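Local coordinates for protein beta-galactosidase/beta-glucuronidase (Faecalibacterium prausnitzii L2-6, PDB 6MVF) that binds flavin mononucleotide and probably acts as a family 2 glycoside hydrolase that removes glucuronic acid from glucuronide substrates, at residues E408-D411 against T412-L416; L470-F473 against H474-P478; Y569-Q572 against A573-K577. One frame throughout, in Å; residues are numbered along the deposited sequence.

Interaction 1: E408-D411 against T412-L416; sequences ELVD and THHDL
His413 reaches back one turn of helix 407-423 to Leu409. Followed from its root, the side chain first rests its CB against the carbonyl oxygen of Val410, CB to O 3.5 Å. CG lies beside the backbone N (chi1 -78°), which swings the ring back along the helix, so that ND1 donates to Leu409 O at 2.9 Å. The N-H points fairly straight at that oxygen (155°), although the oxygen sits a little out of the ring plane. CE1 lies 3.8 Å from Leu409 CD2, and the two side chains cross obliquely. At the tip, NE2 hydrogen-bonds Ser397 OG on strand 391-398, and Phe360 meets the ring at a slant.

Thr412 makes a similar return with its hydroxyl. OG1, beside the backbone N, donates to Glu408 O at 3.1 Å, while Thr412 N bonds the same oxygen from the opposite face of the carbonyl plane at 3.2 Å. The exposed His414 lies alongside the buried Val410, pointing the same way, CE1 to CG1 3.6 Å. Asp415 N closes a regular helical bond to Asp411 O at 2.9 Å, and Asp415 OD2 turns to His371 NE2 on the neighbouring helix 368-385.

These turns belong to the helix of the beta-alpha-beta unit between strands 391-398 and 428-433 of the TIM barrel. Leu409, Val410, Thr412, His413 and Leu416 are buried, whereas Glu408 and His414 are exposed. Buried as it is, His413 has a partner at each ring nitrogen. Because ND1 gives its hydrogen to Leu409 O, a neutral ring would have NE2 as acceptor toward Ser397. Together the two bonds limit the ring's rotation; the one at NE2 ties the helix to strand 391-398.

Interaction 2: L470-F473 against H474-P478; sequences LDKF and HAENP
Asn477 sets ND2 of its side-chain amide over one face of the Phe473 ring, 3.3 Å above the ring plane and over its centre. The pair joins the last turn of helix 466-476, the helix of a beta-alpha-beta unit between strands 450-453 and 482-487 of the TIM barrel, to the first residue beyond it. Asn477 is the first residue to depart from helical backbone angles, and its side chain turns back over the last turn. The amide does not lie flat on the ring; the two planes are 36° apart. With CG anti to the carbonyl carbon (chi1 -54°), ND2 is brought to Phe473 O at 3.0 Å, on a lone pair in the carbonyl plane. The backbone N of Asn477 adds a weak bond to that same oxygen, so a late carbonyl of the helix is gripped from both the main chain and the side chain of one residue. OD1 accepts from Arg445 NH2, so the amide is held at both ends.

The Phe473 ring also meets aromatic neighbours: Trp469 lies nearly parallel to it, and Tyr452 meets it edge-to-face. His474 points its ring elsewhere, stacking on Trp526, while its CB rests against Leu470 O at 3.4 Å. Beside it, Asp471 makes a salt bridge to Arg524.

On the exposed side, Lys472 and Glu476 pair one turn apart. The lysine chain is extended to CE and bends only at its last torsion (chi4 72°), and the salt bridge from its amino group to the carboxylate is long: Lys472 NZ lies 3.6 Å from Glu476 OE1, and Lys472 CE lies 3.3 Å from the same oxygen.

Interaction 3: Y569-Q572 against A573-K577; sequences YVYQ and AYWAK
The last two turns or so of helix 566-575 run from Tyr569 to Trp575, with a regular bond from Ala573 N to Tyr569 O at 3.0 Å, and the chain turns extended at Ala576. Ala576 N still bonds Gln572 O at 2.8 Å, whereas Trp575 N makes weak bonds to both Tyr571 O and Gln572 O.

The main side-chain meeting is between Tyr571 and Trp575, which lie side by side and point the same way. Tyr571 CB sits over the six-membered ring of the indole in a CH-pi contact, 3.9 Å from its centroid. Farther out, CD1 overlies the same face near its rim, at 3.3 Å from Trp575 CZ2. The two rings are inclined by 35°, so they meet obliquely. Tyr571 OH continues inward to His514 and Tyr487. Val570 and Tyr574 also run alongside each other, CG1 to CD1 4.1 Å, while Val570 O lies at the edge of the tyrosine ring, in its plane. Gln572 sends CG against the methyl of Ala576, CG to CB 3.7 Å, and its extended chain carries NE2 to Glu326 O.

This helix follows the last barrel strand, 529-532, and packs between helices 507-522 and 314-327, closing the ring of helices around the TIM barrel. Its aromatic side chains face both neighbours: Tyr574 OH bonds Gln519 on one, and Trp575 touches Leu327 on the other. Apolar carbon surface thus packs within the turn, while Tyr571 OH, Gln572 NE2 and Tyr574 OH are bonded, chiefly to those two neighbouring helices.

How the interactions relate
All three contacts are helix turns on the outside of one TIM barrel, met in series along the chain, and none touches another. Their centres form a triangle with interaction 2 at its corner, 25 Å from interaction 1 and 27 Å from interaction 3; the long side, from 1 to 3, is 39 Å. Interaction 1 comes nearest to the flavin mononucleotide without touching it, with the side chain of Asp415 about 14 Å from the ligand and about 11 Å from that of Lys379, which binds it. Its helix packs on helix 368-385, which carries Lys379. Interactions 2 and 3 both lie at the C-terminal ends of their helices, away from the flavin site.

Interaction 1: E408-D411 against T412-L416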
# COMPACT_ATOMS: atom_id res chain seq x y z
N GLU A 408 23.94 -34.23 -39.08
CA GLU A 408 24.33 -33.67 -37.78
C GLU A 408 23.15 -32.99 -37.09
O GLU A 408 22.94 -33.16 -35.88
CB GLU A 408 25.48 -32.69 -37.97
CG GLU A 408 26.64 -32.83 -36.99
CD GLU A 408 27.70 -31.74 -37.17
OE1 GLU A 408 27.94 -30.95 -36.22
OE2 GLU A 408 28.30 -31.65 -38.27
N LEU A 409 22.36 -32.23 -37.86
CA LEU A 409 21.18 -31.53 -37.32
C LEU A 409 20.15 -32.52 -36.79
O LEU A 409 19.50 -32.26 -35.78
CB LEU A 409 20.57 -30.64 -38.41
CG LEU A 409 19.18 -29.97 -38.28
CD1 LEU A 409 19.01 -29.01 -39.44
CD2 LEU A 409 17.98 -30.93 -38.27
N VAL A 410 19.93 -33.62 -37.52
CA VAL A 410 18.91 -34.58 -37.10
C VAL A 410 19.33 -35.27 -35.80
O VAL A 410 18.50 -35.48 -34.91
CB VAL A 410 18.65 -35.60 -38.24
CG1 VAL A 410 17.74 -36.70 -37.75
CG2 VAL A 410 18.06 -34.91 -39.46
N ASP A 411 20.61 -35.62 -35.68
CA ASP A 411 21.08 -36.30 -34.48
C ASP A 411 20.93 -35.41 -33.27
O ASP A 411 20.65 -35.89 -32.16
CB ASP A 411 22.55 -36.71 -34.63
CG ASP A 411 22.73 -37.81 -35.66
OD1 ASP A 411 21.72 -38.43 -36.04
OD2 ASP A 411 23.89 -38.03 -36.09
N THR A 412 21.12 -34.11 -33.45
CA THR A 412 20.95 -33.18 -32.34
C THR A 412 19.50 -33.18 -31.87
O THR A 412 19.24 -33.09 -30.67
CB THR A 412 21.43 -31.79 -32.76
OG1 THR A 412 22.82 -31.85 -33.09
CG2 THR A 412 21.23 -30.77 -31.64
N HIS A 413 18.55 -33.33 -32.80
CA HIS A 413 17.16 -33.37 -32.38
C HIS A 413 16.84 -34.65 -31.62
O HIS A 413 16.02 -34.63 -30.71
CB HIS A 413 16.23 -33.18 -33.58
CG HIS A 413 16.11 -31.75 -34.03
ND1 HIS A 413 17.17 -31.05 -34.57
CD2 HIS A 413 15.07 -30.89 -34.00
CE1 HIS A 413 16.78 -29.82 -34.86
NE2 HIS A 413 15.51 -29.70 -34.53
N HIS A 414 17.50 -35.76 -31.94
CA HIS A 414 17.31 -36.96 -31.13
C HIS A 414 17.99 -36.81 -29.77
O HIS A 414 17.44 -37.24 -28.75
CB HIS A 414 17.83 -38.19 -31.88
CG HIS A 414 17.03 -38.55 -33.10
ND1 HIS A 414 17.59 -38.64 -34.35
CD2 HIS A 414 15.72 -38.83 -33.25
CE1 HIS A 414 16.66 -38.96 -35.23
NE2 HIS A 414 15.51 -39.08 -34.59
N ASP A 415 19.18 -36.20 -29.73
CA ASP A 415 19.83 -35.90 -28.46
C ASP A 415 18.94 -35.05 -27.56
O ASP A 415 18.82 -35.32 -26.36
CB ASP A 415 21.18 -35.19 -28.69
CG ASP A 415 22.21 -36.07 -29.42
OD1 ASP A 415 22.09 -37.31 -29.35
OD2 ASP A 415 23.14 -35.54 -30.07
N LEU A 416 18.29 -34.04 -28.14
CA LEU A 416 17.41 -33.16 -27.38
C LEU A 416 16.15 -33.88 -26.94
O LEU A 416 15.69 -33.68 -25.80
CB LEU A 416 17.06 -31.92 -28.22
CG LEU A 416 18.10 -30.81 -28.28
CD1 LEU A 416 17.85 -29.85 -29.45
CD2 LEU A 416 18.13 -30.07 -26.94

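Interaction 2: L470-F473 against H474-P478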
# COMPACT_ATOMS: atom_id res chain seq x y z
N LEU A 470 -4.34 -28.04 -43.63
CA LEU A 470 -4.50 -28.78 -42.39
C LEU A 470 -5.20 -30.12 -42.64
O LEU A 470 -4.68 -31.18 -42.25
CB LEU A 470 -5.29 -27.95 -41.37
CG LEU A 470 -4.81 -26.53 -41.05
CD1 LEU A 470 -5.88 -25.81 -40.25
CD2 LEU A 470 -3.48 -26.54 -40.29
N ASP A 471 -6.36 -30.09 -43.29
CA ASP A 471 -7.10 -31.31 -43.54
C ASP A 471 -6.25 -32.35 -44.27
O ASP A 471 -6.31 -33.55 -43.97
CB ASP A 471 -8.36 -31.01 -44.35
CG ASP A 471 -9.38 -30.20 -43.57
OD1 ASP A 471 -9.35 -30.22 -42.32
OD2 ASP A 471 -10.23 -29.54 -44.22
N LYS A 472 -5.42 -31.91 -45.22
CA LYS A 472 -4.65 -32.86 -46.02
C LYS A 472 -3.56 -33.52 -45.20
O LYS A 472 -3.42 -34.75 -45.21
CB LYS A 472 -4.07 -32.15 -47.25
CG LYS A 472 -3.37 -33.08 -48.23
CD LYS A 472 -2.63 -32.29 -49.30
CE LYS A 472 -1.97 -33.20 -50.30
NZ LYS A 472 -3.02 -33.80 -51.17
N PHE A 473 -2.76 -32.73 -44.49
CA PHE A 473 -1.71 -33.30 -43.65
C PHE A 473 -2.30 -34.22 -42.59
O PHE A 473 -1.73 -35.27 -42.29
CB PHE A 473 -0.90 -32.17 -43.02
CG PHE A 473 0.21 -32.64 -42.15
CD1 PHE A 473 -0.03 -33.04 -40.83
CD2 PHE A 473 1.51 -32.68 -42.64
CE1 PHE A 473 1.00 -33.47 -40.03
CE2 PHE A 473 2.56 -33.11 -41.84
CZ PHE A 473 2.30 -33.51 -40.52
N HIS A 474 -3.43 -33.83 -42.01
CA HIS A 474 -4.08 -34.67 -41.00
C HIS A 474 -4.49 -36.01 -41.60
O HIS A 474 -4.35 -37.06 -40.96
CB HIS A 474 -5.28 -33.93 -40.41
CG HIS A 474 -5.99 -34.68 -39.30
ND1 HIS A 474 -5.32 -35.24 -38.23
CD2 HIS A 474 -7.30 -34.94 -39.10
CE1 HIS A 474 -6.20 -35.82 -37.42
NE2 HIS A 474 -7.41 -35.66 -37.93
N ALA A 475 -4.99 -36.00 -42.84
CA ALA A 475 -5.46 -37.23 -43.47
C ALA A 475 -4.29 -38.13 -43.84
O ALA A 475 -4.37 -39.35 -43.69
CB ALA A 475 -6.31 -36.92 -44.70
N GLU A 476 -3.18 -37.54 -44.29
CA GLU A 476 -1.99 -38.30 -44.65
C GLU A 476 -1.14 -38.72 -43.46
O GLU A 476 -0.26 -39.57 -43.62
CB GLU A 476 -1.10 -37.50 -45.59
CG GLU A 476 -1.64 -37.38 -47.00
CD GLU A 476 -0.83 -36.42 -47.84
OE1 GLU A 476 -1.27 -36.09 -48.97
OE2 GLU A 476 0.26 -36.00 -47.37
N ASN A 477 -1.35 -38.13 -42.28
CA ASN A 477 -0.56 -38.46 -41.09
C ASN A 477 -1.48 -38.59 -39.89
O ASN A 477 -1.33 -37.88 -38.89
CB ASN A 477 0.51 -37.41 -40.83
CG ASN A 477 1.39 -37.16 -42.03
OD1 ASN A 477 2.36 -37.88 -42.25
ND2 ASN A 477 1.09 -36.10 -42.78
N PRO A 478 -2.43 -39.53 -39.92
CA PRO A 478 -3.39 -39.65 -38.80
C PRO A 478 -2.76 -40.08 -37.48
O PRO A 478 -3.49 -40.25 -36.50
CB PRO A 478 -4.37 -40.71 -39.31
CG PRO A 478 -3.52 -41.58 -40.17
CD PRO A 478 -2.57 -40.64 -40.88

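Interaction 3: Y569-Q572 against A573-K577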
# COMPACT_ATOMS: atom_id res chain seq x y z
N TYR A 569 -10.03 -8.17 -31.49
CA TYR A 569 -11.44 -8.35 -31.15
C TYR A 569 -12.09 -9.49 -31.92
O TYR A 569 -13.11 -10.02 -31.46
CB TYR A 569 -12.21 -7.04 -31.38
CG TYR A 569 -11.75 -5.94 -30.44
CD1 TYR A 569 -12.26 -5.85 -29.14
CD2 TYR A 569 -10.80 -5.01 -30.84
CE1 TYR A 569 -11.84 -4.84 -28.27
CE2 TYR A 569 -10.36 -4.00 -29.97
CZ TYR A 569 -10.88 -3.93 -28.70
OH TYR A 569 -10.45 -2.95 -27.85
N VAL A 570 -11.54 -9.89 -33.07
CA VAL A 570 -11.93 -11.15 -33.68
C VAL A 570 -11.74 -12.29 -32.67
O VAL A 570 -12.67 -13.04 -32.37
CB VAL A 570 -11.12 -11.42 -34.96
CG1 VAL A 570 -11.33 -12.88 -35.42
CG2 VAL A 570 -11.48 -10.41 -36.06
N TYR A 571 -10.52 -12.44 -32.15
CA TYR A 571 -10.24 -13.52 -31.22
C TYR A 571 -11.02 -13.35 -29.93
O TYR A 571 -11.50 -14.34 -29.37
CB TYR A 571 -8.74 -13.61 -30.96
CG TYR A 571 -8.11 -14.21 -32.16
CD1 TYR A 571 -8.45 -15.49 -32.56
CD2 TYR A 571 -7.25 -13.49 -32.95
CE1 TYR A 571 -7.92 -16.04 -33.68
CE2 TYR A 571 -6.70 -14.04 -34.08
CZ TYR A 571 -7.03 -15.32 -34.43
OH TYR A 571 -6.48 -15.88 -35.56
N GLN A 572 -11.17 -12.12 -29.45
CA GLN A 572 -11.93 -11.91 -28.23
C GLN A 572 -13.36 -12.41 -28.39
O GLN A 572 -13.87 -13.12 -27.52
CB GLN A 572 -11.93 -10.44 -27.82
CG GLN A 572 -12.37 -10.28 -26.38
CD GLN A 572 -12.27 -8.86 -25.88
OE1 GLN A 572 -12.79 -7.93 -26.51
NE2 GLN A 572 -11.61 -8.68 -24.73
N ALA A 573 -14.00 -12.07 -29.51
CA ALA A 573 -15.34 -12.61 -29.77
C ALA A 573 -15.34 -14.14 -29.91
O ALA A 573 -16.30 -14.80 -29.51
CB ALA A 573 -15.95 -11.94 -31.01
N TYR A 574 -14.27 -14.73 -30.45
CA TYR A 574 -14.26 -16.18 -30.65
C TYR A 574 -13.88 -16.95 -29.39
O TYR A 574 -14.24 -18.12 -29.28
CB TYR A 574 -13.31 -16.57 -31.78
CG TYR A 574 -13.96 -16.69 -33.15
CD1 TYR A 574 -14.09 -15.57 -33.99
CD2 TYR A 574 -14.41 -17.92 -33.61
CE1 TYR A 574 -14.69 -15.69 -35.25
CE2 TYR A 574 -15.01 -18.04 -34.85
CZ TYR A 574 -15.14 -16.93 -35.66
OH TYR A 574 -15.73 -17.08 -36.89
N TRP A 575 -13.19 -16.31 -28.44
CA TRP A 575 -12.61 -16.99 -27.28
C TRP A 575 -13.18 -16.52 -25.95
O TRP A 575 -13.41 -17.36 -25.07
CB TRP A 575 -11.09 -16.77 -27.25
CG TRP A 575 -10.33 -17.36 -28.39
CD1 TRP A 575 -10.79 -18.26 -29.33
CD2 TRP A 575 -8.97 -17.07 -28.74
NE1 TRP A 575 -9.78 -18.55 -30.22
CE2 TRP A 575 -8.66 -17.84 -29.88
CE3 TRP A 575 -7.99 -16.23 -28.20
CZ2 TRP A 575 -7.42 -17.80 -30.47
CZ3 TRP A 575 -6.77 -16.20 -28.79
CH2 TRP A 575 -6.49 -16.97 -29.92
N ALA A 576 -13.37 -15.22 -25.76
CA ALA A 576 -13.70 -14.69 -24.44
C ALA A 576 -15.14 -15.02 -24.08
O ALA A 576 -16.01 -15.16 -24.96
CB ALA A 576 -13.49 -13.17 -24.36
N LYS A 577 -15.40 -15.14 -22.78
CA LYS A 577 -16.75 -15.40 -22.31
C LYS A 577 -17.47 -14.15 -21.83
O LYS A 577 -18.70 -14.09 -21.95
CB LYS A 577 -16.72 -16.46 -21.20
CG LYS A 577 -16.29 -17.85 -21.69
CD LYS A 577 -16.92 -18.20 -23.05
CE LYS A 577 -16.26 -19.42 -23.70
NZ LYS A 577 -16.73 -20.73 -23.15